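Local atomic coordinates of cellulase CEL9M (Clostridium cellulolyticum, PDB entry 1IA7), a protein that probably hydrolyses internal beta-1,4-glucosidic linkages in cellulose and related beta-glucans, as a family 9 glycoside hydrolase. Residues A[39-44]-A[136-141]; A[59-64]-A[116-121]; A[127-132]-A[363-368]; A[302-307]-A[404-409]. All coordinates share one frame; numbering follows the deposited sequence.

From the N terminus, residues 39-44 open the first loop, which closes at 136-141 (contact 1) beside the zinc ion. Contact 2 lies wholly within that loop and pairs the short strand 62-63 with strand 115-119. Segment 127-132 also starts inside it, but its partner is the distant 363-368, so contact 3 crosses contact 1 and follows contact 2 in series. Contact 4 opens at 302-307, within the long loop of contact 3, and closes beyond it at 404-409, crossing it. Contacts 1, 2 and 3 touch one another around the zinc-bearing loops; contact 3 joins contact 4 through His-363, just before helix 365-368, which meets helix 406-409 beside the bound sugar.

Contact 1. Residues A[39-44]-A[136-141]; sequences HTTDGS and TGQRPS. With ZN (zinc ion), chain D.
Arg-139 is held between Asp-42 and His-39, bonding one along its edge and stacking on the other with a face. The salt bridge is two-pronged and side-on: NE of Arg-139 reaches OD1 of Asp-42 at 2.9 Å, and NH2 of Arg-139 reaches OD2 of Asp-42 at 2.9 Å. Both bonds are almost straight and meet the syn sides of the carboxylate, which is turned 24° from the guanidinium. OD2 also takes a salt bridge from Lys-62.

The guanidinium also lies flat on the imidazole of His-39, centres 3.6 Å apart and planes at 21°, displaced toward the ring's rim. Bends at the second and third arginine torsions (chi3 63°) bring this face over the ring. ND1 of His-39 binds the zinc ion at 2.0 Å, alongside Cys-22, Cys-38 and His-55, while NE2 bonds to Gln-135; ring rotation is thus fixed from both nitrogens. Arg-139 is second shell to the zinc.

One water links OD1 of Asp-42 to N of Arg-139; another connects Gly-43 N, Arg-139 O and Ser-141 OG, a hydroxyl also bonded to Asp-45. NE2 of Gln-138 makes only weak bonds to Thr-41, at 3.0 Å to its OG1 and 3.4 Å to its O.

The zinc-ligand loop 39-44, folded as two overlapping beta turns (type I from His-39 to Asp-42, type II from Thr-41 to Ser-44), is thereby tied to the loop before strand 143-145. Both lie against strand 115-119: Asp-42 and Arg-139 rest on Val-119, and Pro-140 pairs by backbone with Gly-120.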
# COMPACT_ATOMS: atom_id res chain seq x y z
N HIS A 39 -2.65 -9.43 -19.69
CA HIS A 39 -2.97 -8.08 -20.14
C HIS A 39 -1.75 -7.45 -20.82
O HIS A 39 -1.35 -6.32 -20.50
CB HIS A 39 -3.41 -7.23 -18.95
CG HIS A 39 -4.47 -7.87 -18.11
ND1 HIS A 39 -4.22 -8.42 -16.87
CD2 HIS A 39 -5.78 -8.10 -18.36
CE1 HIS A 39 -5.33 -8.95 -16.39
NE2 HIS A 39 -6.29 -8.77 -17.28
N THR A 40 -1.20 -8.18 -21.77
CA THR A 40 0.01 -7.78 -22.48
C THR A 40 -0.10 -6.65 -23.50
O THR A 40 0.91 -6.27 -24.10
CB THR A 40 0.65 -9.00 -23.15
OG1 THR A 40 -0.27 -9.56 -24.10
CG2 THR A 40 0.97 -10.06 -22.10
N THR A 41 -1.29 -6.11 -23.70
CA THR A 41 -1.44 -5.01 -24.65
C THR A 41 -2.02 -3.76 -23.99
O THR A 41 -2.52 -2.86 -24.67
CB THR A 41 -2.31 -5.42 -25.87
OG1 THR A 41 -3.61 -5.81 -25.43
CG2 THR A 41 -1.66 -6.58 -26.61
N ASP A 42 -1.93 -3.70 -22.66
CA ASP A 42 -2.43 -2.56 -21.91
C ASP A 42 -1.86 -1.26 -22.48
O ASP A 42 -0.65 -1.15 -22.72
CB ASP A 42 -2.03 -2.66 -20.43
CG ASP A 42 -2.92 -3.61 -19.63
OD1 ASP A 42 -3.96 -4.05 -20.16
OD2 ASP A 42 -2.58 -3.90 -18.47
N GLY A 43 -2.73 -0.28 -22.71
CA GLY A 43 -2.28 0.99 -23.25
C GLY A 43 -2.36 1.15 -24.76
O GLY A 43 -2.26 2.26 -25.28
N SER A 44 -2.53 0.04 -25.48
CA SER A 44 -2.60 0.08 -26.93
C SER A 44 -3.70 1.00 -27.45
O SER A 44 -3.58 1.57 -28.54
CB SER A 44 -2.81 -1.33 -27.49
OG SER A 44 -4.02 -1.89 -27.02
N THR A 136 -9.12 -12.02 -22.12
CA THR A 136 -8.83 -11.35 -23.38
C THR A 136 -9.59 -10.04 -23.61
O THR A 136 -10.56 -9.74 -22.92
CB THR A 136 -9.10 -12.29 -24.57
OG1 THR A 136 -10.44 -12.81 -24.47
CG2 THR A 136 -8.13 -13.46 -24.56
N GLY A 137 -9.14 -9.28 -24.61
CA GLY A 137 -9.78 -8.02 -24.94
C GLY A 137 -8.94 -6.82 -24.54
O GLY A 137 -8.16 -6.88 -23.59
N GLN A 138 -9.10 -5.72 -25.27
CA GLN A 138 -8.35 -4.51 -24.97
C GLN A 138 -8.94 -3.76 -23.78
O GLN A 138 -10.13 -3.44 -23.77
CB GLN A 138 -8.31 -3.58 -26.19
CG GLN A 138 -7.63 -2.25 -25.90
CD GLN A 138 -6.19 -2.42 -25.46
OE1 GLN A 138 -5.60 -1.52 -24.84
NE2 GLN A 138 -5.60 -3.56 -25.80
N ARG A 139 -8.11 -3.50 -22.78
CA ARG A 139 -8.54 -2.78 -21.60
C ARG A 139 -8.42 -1.29 -21.89
O ARG A 139 -7.51 -0.85 -22.59
CB ARG A 139 -7.66 -3.13 -20.40
CG ARG A 139 -8.31 -4.06 -19.40
CD ARG A 139 -7.41 -5.24 -19.08
NE ARG A 139 -6.14 -4.87 -18.46
CZ ARG A 139 -5.91 -4.88 -17.15
NH1 ARG A 139 -6.87 -5.24 -16.31
NH2 ARG A 139 -4.70 -4.60 -16.68
N PRO A 140 -9.35 -0.49 -21.35
CA PRO A 140 -9.29 0.96 -21.59
C PRO A 140 -8.35 1.69 -20.62
O PRO A 140 -8.31 1.38 -19.43
CB PRO A 140 -10.74 1.39 -21.41
CG PRO A 140 -11.21 0.48 -20.30
CD PRO A 140 -10.63 -0.86 -20.71
N SER A 141 -7.58 2.63 -21.16
CA SER A 141 -6.70 3.44 -20.33
C SER A 141 -7.68 4.54 -19.95
O SER A 141 -7.67 5.63 -20.51
CB SER A 141 -5.55 4.00 -21.17
OG SER A 141 -4.87 2.95 -21.84
ZN ZN D . -2.64 -8.49 -15.63
O HOH W 1 -5.43 -4.33 -22.49
O HOH W 2 -5.26 -0.06 -21.43

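Contact 2. Residues A[59-64]-A[116-121]; sequences DHVKFG and YYQVGE. With BGC (beta-D-glucopyranose), chain B.
Lys-62 and Val-119 form the hydrogen-bonded pair of a short antiparallel bridge. N of Lys-62 donates to O of Val-119 at 3.0 Å, nearly straight at 176°, and N of Val-119 returns a bond to O of Lys-62 at 3.2 Å. The latter oxygen is also approached by the alpha C-H of Gln-118, whose CA lies 3.2 Å from O of Lys-62. The next pair, Phe-63 with Gln-118, is non-hydrogen-bonded.

Side chains follow this alternation. On one face of the sheet the aliphatic part of Lys-62 runs beside Val-119, its CE 3.5 Å from CB of Val-119. On the other face Phe-63 and Gln-118 lie alongside each other, with OE1 of Gln-118 3.3 Å from CD1 of Phe-63 and ring and amide planes 71° apart. Val-61 adds a methyl, CG1, squarely over the phenyl ring.

A further shell fixes these groups. The glutamine runs extended with CG opposite its backbone N (chi1 -174°), which lets its NE2 bond to O of Gly-120 at 2.9 Å; OE1 of Gln-118 accepts from a water 2.7 Å away. The amide's rotation is therefore set from both ends. At the far end of the lysine, NZ, beyond its salt bridge to Asp-42, reaches the carbonyls of Leu-50 and Gly-52, beside the zinc loop.

Strand 62-63 is an outer strand and 115-119 the middle one of a three-stranded antiparallel sheet, with 143-145 on the far side; helix 64-80 starts straight after Phe-63, and Tyr-104 of helix 91-107 packs against Lys-62 and Val-119.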
# COMPACT_ATOMS: atom_id res chain seq x y z
N ASP A 59 -9.35 -8.45 -8.02
CA ASP A 59 -9.71 -8.14 -9.39
C ASP A 59 -8.45 -7.84 -10.19
O ASP A 59 -7.33 -8.00 -9.69
CB ASP A 59 -10.67 -6.95 -9.44
CG ASP A 59 -10.09 -5.71 -8.80
OD1 ASP A 59 -8.98 -5.79 -8.25
OD2 ASP A 59 -10.76 -4.65 -8.83
N HIS A 60 -8.61 -7.38 -11.43
CA HIS A 60 -7.46 -7.12 -12.27
C HIS A 60 -7.22 -5.70 -12.74
O HIS A 60 -6.28 -5.44 -13.49
CB HIS A 60 -7.51 -8.08 -13.45
CG HIS A 60 -7.49 -9.52 -13.05
ND1 HIS A 60 -8.13 -10.51 -13.76
CD2 HIS A 60 -6.92 -10.14 -11.98
CE1 HIS A 60 -7.96 -11.67 -13.15
NE2 HIS A 60 -7.23 -11.47 -12.07
N VAL A 61 -8.06 -4.77 -12.31
CA VAL A 61 -7.89 -3.37 -12.70
C VAL A 61 -6.68 -2.79 -11.99
O VAL A 61 -6.33 -3.22 -10.89
CB VAL A 61 -9.13 -2.52 -12.32
CG1 VAL A 61 -8.87 -1.05 -12.63
CG2 VAL A 61 -10.35 -3.02 -13.09
N LYS A 62 -6.03 -1.82 -12.62
CA LYS A 62 -4.88 -1.16 -12.00
C LYS A 62 -5.35 0.25 -11.64
O LYS A 62 -5.40 1.13 -12.50
CB LYS A 62 -3.69 -1.14 -12.97
CG LYS A 62 -3.21 -2.56 -13.31
CD LYS A 62 -1.94 -2.59 -14.14
CE LYS A 62 -2.17 -2.11 -15.56
NZ LYS A 62 -1.03 -2.47 -16.45
N PHE A 63 -5.71 0.44 -10.37
CA PHE A 63 -6.20 1.72 -9.85
C PHE A 63 -5.03 2.58 -9.37
O PHE A 63 -4.29 2.19 -8.48
CB PHE A 63 -7.17 1.49 -8.69
CG PHE A 63 -8.51 0.91 -9.10
CD1 PHE A 63 -9.46 1.71 -9.74
CD2 PHE A 63 -8.81 -0.42 -8.84
CE1 PHE A 63 -10.71 1.18 -10.10
CE2 PHE A 63 -10.06 -0.95 -9.20
CZ PHE A 63 -11.00 -0.15 -9.83
N GLY A 64 -4.91 3.78 -9.94
CA GLY A 64 -3.81 4.67 -9.62
C GLY A 64 -3.51 5.06 -8.18
O GLY A 64 -2.35 4.99 -7.76
N TYR A 116 -0.69 8.43 -17.05
CA TYR A 116 -1.85 7.55 -17.11
C TYR A 116 -1.87 6.82 -15.78
O TYR A 116 -0.83 6.38 -15.30
CB TYR A 116 -1.72 6.55 -18.26
CG TYR A 116 -1.78 7.19 -19.62
CD1 TYR A 116 -0.65 7.79 -20.18
CD2 TYR A 116 -2.98 7.23 -20.34
CE1 TYR A 116 -0.72 8.42 -21.42
CE2 TYR A 116 -3.05 7.85 -21.58
CZ TYR A 116 -1.92 8.45 -22.11
OH TYR A 116 -1.98 9.06 -23.34
N TYR A 117 -3.05 6.70 -15.16
CA TYR A 117 -3.10 6.05 -13.86
C TYR A 117 -4.18 5.00 -13.62
O TYR A 117 -4.32 4.52 -12.50
CB TYR A 117 -3.12 7.13 -12.77
CG TYR A 117 -4.32 8.05 -12.82
CD1 TYR A 117 -5.55 7.64 -12.31
CD2 TYR A 117 -4.20 9.35 -13.30
CE1 TYR A 117 -6.64 8.51 -12.28
CE2 TYR A 117 -5.28 10.23 -13.27
CZ TYR A 117 -6.50 9.80 -12.76
OH TYR A 117 -7.56 10.67 -12.69
N GLN A 118 -4.95 4.65 -14.64
CA GLN A 118 -5.92 3.59 -14.49
C GLN A 118 -6.08 2.80 -15.78
O GLN A 118 -6.36 3.35 -16.83
CB GLN A 118 -7.32 4.07 -14.05
CG GLN A 118 -8.23 2.85 -13.78
CD GLN A 118 -9.57 3.15 -13.14
OE1 GLN A 118 -9.67 3.93 -12.19
NE2 GLN A 118 -10.61 2.49 -13.63
N VAL A 119 -5.84 1.50 -15.68
CA VAL A 119 -5.98 0.61 -16.82
C VAL A 119 -7.07 -0.37 -16.42
O VAL A 119 -6.93 -1.10 -15.44
CB VAL A 119 -4.68 -0.17 -17.10
CG1 VAL A 119 -4.93 -1.21 -18.18
CG2 VAL A 119 -3.57 0.80 -17.53
N GLY A 120 -8.17 -0.37 -17.19
CA GLY A 120 -9.29 -1.24 -16.91
C GLY A 120 -10.49 -0.47 -16.39
O GLY A 120 -10.35 0.67 -15.93
N GLU A 121 -11.67 -1.07 -16.48
CA GLU A 121 -12.90 -0.45 -16.01
C GLU A 121 -13.46 -1.41 -14.96
O GLU A 121 -13.84 -2.54 -15.28
CB GLU A 121 -13.89 -0.26 -17.18
CG GLU A 121 -15.07 0.67 -16.90
CD GLU A 121 -16.14 0.04 -16.03
OE1 GLU A 121 -16.77 -0.94 -16.48
OE2 GLU A 121 -16.36 0.51 -14.90
C2 BGC B . -15.04 -7.87 -7.07
C3 BGC B . -14.16 -7.34 -5.93
C4 BGC B . -14.79 -6.09 -5.31
C5 BGC B . -16.24 -6.37 -4.91
C6 BGC B . -16.95 -5.14 -4.37
C1 BGC B . -16.48 -8.06 -6.60
O2 BGC B . -14.52 -9.11 -7.52
O3 BGC B . -12.87 -7.03 -6.43
O4 BGC B . -14.05 -5.71 -4.15
O5 BGC B . -16.99 -6.82 -6.06
O6 BGC B . -16.99 -4.10 -5.34
O HOH W 3 -7.77 5.31 -10.79

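Contact 3. Residues A[127-132]-A[363-368]; sequences TYWGAP and HHRAAN. With BGC (beta-D-glucopyranose), chain B.
Trp-129 spreads its indole across the side chain of Arg-365. CG of Arg-365 stands over the middle of the six-membered ring, 3.8 Å from its centroid in a CH-pi contact, while CE3 of Trp-129 lies over the centre of the guanidinium, whose plane is turned 41° from the indole. The arginine, extended from CG to NE (chi3 176°), carries its guanidinium on toward the sugar. Along its edge the indole meets two more partners. NE1 of Trp-129 donates within the ring plane to OD1 of Asn-368 at 3.0 Å; the amide stands almost upright to the indole, at 80°, and NE1 lies above the carbonyl plane of the asparagine, not on a lone pair. OD1 also receives Tyr-370 N. At the other end CZ3 of Trp-129 lies 3.4 Å from CE1 of His-363, the two rings being oblique.

His-363 and Arg-365 line the sugar-binding cleft of a family 9 catalytic domain, an (alpha/alpha)6 barrel, with the indole behind them. The short helix 365-368 is capped by His-364, whose ND1 accepts from N of Ala-367.

The guanidinium edge is divided between protein and sugar. NE of Arg-365 bonds to O of Tyr-128 at 2.6 Å, close to linear, which anchors the group, and NH1 also reaches the carbonyl of Gly-58. Facing the ligand, NH1 and NH2 of Arg-365 both donate to O2 of one glucose, NH2 at 2.8 Å. The same O2 is hydrogen-bonded to NE2 of His-363 at 2.8 Å, so three nitrogens grip it. His-363 ND1 is tied to the carbonyl of Ala-403, and Glu-410, a predicted active-site residue, bonds to the same glucose.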
# COMPACT_ATOMS: atom_id res chain seq x y z
N THR A 127 -17.31 -8.39 -13.64
CA THR A 127 -18.30 -9.32 -14.16
C THR A 127 -17.57 -10.56 -14.69
O THR A 127 -18.20 -11.53 -15.12
CB THR A 127 -19.11 -8.72 -15.33
OG1 THR A 127 -18.24 -8.51 -16.45
CG2 THR A 127 -19.74 -7.40 -14.91
N TYR A 128 -16.24 -10.50 -14.66
CA TYR A 128 -15.40 -11.60 -15.12
C TYR A 128 -14.77 -12.36 -13.96
O TYR A 128 -14.35 -11.76 -12.97
CB TYR A 128 -14.27 -11.06 -16.01
CG TYR A 128 -13.21 -12.07 -16.37
CD1 TYR A 128 -13.42 -13.00 -17.39
CD2 TYR A 128 -11.98 -12.09 -15.71
CE1 TYR A 128 -12.43 -13.93 -17.74
CE2 TYR A 128 -10.98 -13.02 -16.05
CZ TYR A 128 -11.22 -13.94 -17.06
OH TYR A 128 -10.25 -14.85 -17.41
N TRP A 129 -14.71 -13.68 -14.08
CA TRP A 129 -14.08 -14.50 -13.04
C TRP A 129 -13.29 -15.63 -13.69
O TRP A 129 -13.87 -16.59 -14.20
CB TRP A 129 -15.10 -15.07 -12.07
CG TRP A 129 -14.45 -15.66 -10.85
CD1 TRP A 129 -13.83 -16.87 -10.76
CD2 TRP A 129 -14.24 -15.01 -9.59
NE1 TRP A 129 -13.25 -17.02 -9.52
CE2 TRP A 129 -13.49 -15.89 -8.78
CE3 TRP A 129 -14.62 -13.76 -9.07
CZ2 TRP A 129 -13.10 -15.56 -7.48
CZ3 TRP A 129 -14.24 -13.44 -7.76
CH2 TRP A 129 -13.48 -14.34 -6.99
N GLY A 130 -11.97 -15.49 -13.66
CA GLY A 130 -11.10 -16.49 -14.25
C GLY A 130 -9.66 -16.03 -14.09
O GLY A 130 -9.39 -15.06 -13.40
N ALA A 131 -8.74 -16.73 -14.75
CA ALA A 131 -7.33 -16.38 -14.66
C ALA A 131 -7.03 -15.10 -15.42
O ALA A 131 -7.59 -14.86 -16.50
CB ALA A 131 -6.47 -17.53 -15.21
N PRO A 132 -6.17 -14.23 -14.87
CA PRO A 132 -5.87 -13.00 -15.60
C PRO A 132 -5.19 -13.28 -16.93
O PRO A 132 -5.31 -12.50 -17.87
CB PRO A 132 -4.98 -12.22 -14.62
CG PRO A 132 -4.34 -13.31 -13.79
CD PRO A 132 -5.51 -14.25 -13.56
N HIS A 363 -10.82 -14.02 -1.74
CA HIS A 363 -11.50 -13.39 -2.87
C HIS A 363 -10.39 -12.90 -3.80
O HIS A 363 -10.07 -11.72 -3.85
CB HIS A 363 -12.35 -12.20 -2.41
CG HIS A 363 -13.21 -11.62 -3.49
ND1 HIS A 363 -14.34 -12.26 -3.97
CD2 HIS A 363 -13.09 -10.48 -4.21
CE1 HIS A 363 -14.87 -11.55 -4.95
NE2 HIS A 363 -14.13 -10.46 -5.11
N HIS A 364 -9.80 -13.84 -4.53
CA HIS A 364 -8.71 -13.54 -5.45
C HIS A 364 -8.86 -14.44 -6.66
O HIS A 364 -8.76 -15.66 -6.55
CB HIS A 364 -7.38 -13.79 -4.72
CG HIS A 364 -6.17 -13.28 -5.45
ND1 HIS A 364 -5.54 -13.99 -6.44
CD2 HIS A 364 -5.45 -12.14 -5.29
CE1 HIS A 364 -4.48 -13.32 -6.86
NE2 HIS A 364 -4.41 -12.19 -6.18
N ARG A 365 -9.12 -13.84 -7.82
CA ARG A 365 -9.33 -14.60 -9.04
C ARG A 365 -8.21 -15.58 -9.42
O ARG A 365 -8.48 -16.76 -9.64
CB ARG A 365 -9.64 -13.64 -10.20
CG ARG A 365 -11.03 -13.00 -10.09
CD ARG A 365 -11.24 -11.86 -11.08
NE ARG A 365 -12.60 -11.32 -11.03
CZ ARG A 365 -13.11 -10.63 -10.01
NH1 ARG A 365 -12.38 -10.36 -8.94
NH2 ARG A 365 -14.37 -10.19 -10.07
N ALA A 366 -6.97 -15.12 -9.49
CA ALA A 366 -5.87 -16.02 -9.87
C ALA A 366 -5.69 -17.18 -8.90
O ALA A 366 -5.57 -18.33 -9.32
CB ALA A 366 -4.55 -15.24 -10.00
N ALA A 367 -5.67 -16.89 -7.60
CA ALA A 367 -5.49 -17.94 -6.61
C ALA A 367 -6.68 -18.91 -6.58
O ALA A 367 -6.49 -20.12 -6.45
CB ALA A 367 -5.26 -17.33 -5.22
N ASN A 368 -7.90 -18.38 -6.67
CA ASN A 368 -9.10 -19.21 -6.66
C ASN A 368 -8.96 -20.29 -7.73
O ASN A 368 -9.20 -21.47 -7.47
CB ASN A 368 -10.35 -18.36 -6.93
CG ASN A 368 -11.61 -19.20 -7.06
OD1 ASN A 368 -12.11 -19.43 -8.16
ND2 ASN A 368 -12.13 -19.68 -5.94
C2 BGC B . -15.04 -7.87 -7.07
C3 BGC B . -14.16 -7.34 -5.93
C4 BGC B . -14.79 -6.09 -5.31
C5 BGC B . -16.24 -6.37 -4.91
C6 BGC B . -16.95 -5.14 -4.37
C1 BGC B . -16.48 -8.06 -6.60
O2 BGC B . -14.52 -9.11 -7.52
O3 BGC B . -12.87 -7.03 -6.43
O4 BGC B . -14.05 -5.71 -4.15
O5 BGC B . -16.99 -6.82 -6.06
O6 BGC B . -16.99 -4.10 -5.34

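Contact 4. Residues A[302-307]-A[404-409]; sequences SNWGVL and NQYQYT. With BGC (beta-D-glucopyranose), chain C; BGC (beta-D-glucopyranose), chain B.
Asn-303 and Gln-407 meet around a shared water, which lies 3.0 Å from O of Asn-303 and 3.0 Å from O of Gln-407 and accepts from N of Val-306. It thus ties the start of helix 306-321 to helix 406-409. The side-chain amides add a direct bond: ND2 of Asn-303 donates to OE1 of Gln-407 at 3.2 Å. The approach is straight at the proton, but the amide planes stand 81° apart and the donor lies 62° out of the acceptor's carbonyl plane, away from a lone pair. Gln-407 reaches it with its chain stretched out beyond CG (chi2 -169°).

Each segment is a turn running into a helix, 306-321 and 406-409, in the (alpha/alpha)6 barrel of this family, on the side of the bound sugars. Gln-405 centres an inverse gamma turn and serves as N-cap of helix 406-409, its O accepting from N of Tyr-408 and N of Thr-409.

Trp-304 turns one face to that helix, with CA of Gln-407 above the ring and CB of Gln-407 4.1 Å from the centroid of the six-membered ring in a CH-pi contact. CZ2 of Trp-304 presses on CB of Tyr-406 at 3.4 Å. Tyr-406 in turn lays one ring face on C5 of one glucose, while its OH is hydrogen-bonded to O6 of the next at 3.1 Å. Its ring also meets that of His-363, near Glu-410, a predicted active-site residue.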
# COMPACT_ATOMS: atom_id res chain seq x y z
N SER A 302 -12.87 0.02 11.40
CA SER A 302 -14.08 -0.05 10.59
C SER A 302 -14.30 -1.49 10.13
O SER A 302 -13.47 -2.37 10.41
CB SER A 302 -13.97 0.88 9.38
OG SER A 302 -15.24 1.08 8.79
N ASN A 303 -15.40 -1.75 9.42
CA ASN A 303 -15.73 -3.11 8.98
C ASN A 303 -14.99 -3.68 7.77
O ASN A 303 -14.83 -4.90 7.69
CB ASN A 303 -17.24 -3.24 8.76
CG ASN A 303 -17.77 -2.32 7.68
OD1 ASN A 303 -17.70 -1.10 7.81
ND2 ASN A 303 -18.29 -2.90 6.60
N TRP A 304 -14.55 -2.84 6.85
CA TRP A 304 -13.86 -3.33 5.66
C TRP A 304 -12.34 -3.24 5.78
O TRP A 304 -11.80 -2.17 6.06
CB TRP A 304 -14.34 -2.55 4.44
CG TRP A 304 -14.24 -3.34 3.18
CD1 TRP A 304 -13.11 -3.62 2.48
CD2 TRP A 304 -15.32 -3.98 2.50
NE1 TRP A 304 -13.41 -4.41 1.39
CE2 TRP A 304 -14.76 -4.65 1.38
CE3 TRP A 304 -16.70 -4.06 2.72
CZ2 TRP A 304 -15.54 -5.39 0.49
CZ3 TRP A 304 -17.48 -4.80 1.83
CH2 TRP A 304 -16.89 -5.45 0.73
N GLY A 305 -11.66 -4.36 5.57
CA GLY A 305 -10.21 -4.38 5.66
C GLY A 305 -9.73 -3.88 7.01
O GLY A 305 -8.84 -3.04 7.10
N VAL A 306 -10.33 -4.42 8.07
CA VAL A 306 -9.99 -4.01 9.43
C VAL A 306 -8.53 -4.28 9.82
O VAL A 306 -7.93 -3.48 10.53
CB VAL A 306 -10.95 -4.68 10.45
CG1 VAL A 306 -10.76 -6.19 10.44
CG2 VAL A 306 -10.71 -4.12 11.84
N LEU A 307 -7.96 -5.39 9.36
CA LEU A 307 -6.57 -5.71 9.70
C LEU A 307 -5.59 -4.80 8.97
O LEU A 307 -4.52 -4.47 9.49
CB LEU A 307 -6.28 -7.18 9.36
CG LEU A 307 -7.20 -8.18 10.08
CD1 LEU A 307 -6.87 -9.60 9.64
CD2 LEU A 307 -7.03 -8.05 11.59
N ASN A 404 -17.68 -14.97 -1.14
CA ASN A 404 -18.71 -13.96 -1.39
C ASN A 404 -18.65 -12.82 -0.38
O ASN A 404 -19.03 -11.69 -0.69
CB ASN A 404 -20.11 -14.59 -1.36
CG ASN A 404 -20.41 -15.39 -2.60
OD1 ASN A 404 -20.21 -14.91 -3.72
ND2 ASN A 404 -20.90 -16.61 -2.42
N GLN A 405 -18.17 -13.11 0.82
CA GLN A 405 -18.04 -12.11 1.87
C GLN A 405 -16.74 -11.35 1.64
O GLN A 405 -15.74 -11.61 2.32
CB GLN A 405 -18.00 -12.78 3.25
CG GLN A 405 -19.10 -13.81 3.50
CD GLN A 405 -20.39 -13.20 4.01
OE1 GLN A 405 -20.93 -12.26 3.42
NE2 GLN A 405 -20.91 -13.75 5.10
N TYR A 406 -16.74 -10.43 0.68
CA TYR A 406 -15.54 -9.66 0.35
C TYR A 406 -14.95 -8.98 1.58
O TYR A 406 -13.73 -8.91 1.73
CB TYR A 406 -15.85 -8.57 -0.69
CG TYR A 406 -16.92 -8.90 -1.70
CD1 TYR A 406 -16.91 -10.11 -2.39
CD2 TYR A 406 -17.93 -7.98 -1.98
CE1 TYR A 406 -17.88 -10.41 -3.34
CE2 TYR A 406 -18.92 -8.27 -2.93
CZ TYR A 406 -18.89 -9.48 -3.61
OH TYR A 406 -19.86 -9.77 -4.54
N GLN A 407 -15.82 -8.49 2.46
CA GLN A 407 -15.40 -7.80 3.68
C GLN A 407 -14.40 -8.61 4.49
O GLN A 407 -13.49 -8.05 5.09
CB GLN A 407 -16.62 -7.48 4.55
CG GLN A 407 -16.27 -6.78 5.86
CD GLN A 407 -17.44 -6.70 6.82
OE1 GLN A 407 -18.48 -6.12 6.51
NE2 GLN A 407 -17.27 -7.29 8.01
N TYR A 408 -14.59 -9.92 4.51
CA TYR A 408 -13.72 -10.81 5.27
C TYR A 408 -12.57 -11.43 4.47
O TYR A 408 -11.44 -11.52 4.95
CB TYR A 408 -14.53 -11.99 5.86
CG TYR A 408 -15.64 -11.63 6.81
CD1 TYR A 408 -16.84 -11.08 6.36
CD2 TYR A 408 -15.51 -11.89 8.18
CE1 TYR A 408 -17.88 -10.79 7.24
CE2 TYR A 408 -16.54 -11.62 9.07
CZ TYR A 408 -17.72 -11.07 8.60
OH TYR A 408 -18.75 -10.81 9.49
N THR A 409 -12.87 -11.84 3.24
CA THR A 409 -11.89 -12.53 2.42
C THR A 409 -11.11 -11.85 1.30
O THR A 409 -10.28 -12.49 0.67
CB THR A 409 -12.54 -13.76 1.78
OG1 THR A 409 -13.62 -13.33 0.94
CG2 THR A 409 -13.07 -14.70 2.86
C2 BGC C . -21.06 -8.65 -7.68
C3 BGC C . -19.67 -8.01 -7.85
C4 BGC C . -18.58 -8.98 -7.37
C5 BGC C . -18.74 -10.34 -8.06
C6 BGC C . -17.77 -11.38 -7.55
C1 BGC C . -21.09 -10.00 -8.39
O1 BGC C . -22.32 -10.61 -8.18
O2 BGC C . -22.05 -7.79 -8.23
O3 BGC C . -19.61 -6.80 -7.10
O4 BGC C . -17.28 -8.42 -7.67
O5 BGC C . -20.07 -10.86 -7.85
O6 BGC C . -17.96 -11.62 -6.16
C2 BGC B . -15.04 -7.87 -7.07
C3 BGC B . -14.16 -7.34 -5.93
C4 BGC B . -14.79 -6.09 -5.31
C5 BGC B . -16.24 -6.37 -4.91
C6 BGC B . -16.95 -5.14 -4.37
C1 BGC B . -16.48 -8.06 -6.60
O2 BGC B . -14.52 -9.11 -7.52
O3 BGC B . -12.87 -7.03 -6.43
O4 BGC B . -14.05 -5.71 -4.15
O5 BGC B . -16.99 -6.82 -6.06
O6 BGC B . -16.99 -4.10 -5.34
O HOH W 4 -12.37 -6.59 7.44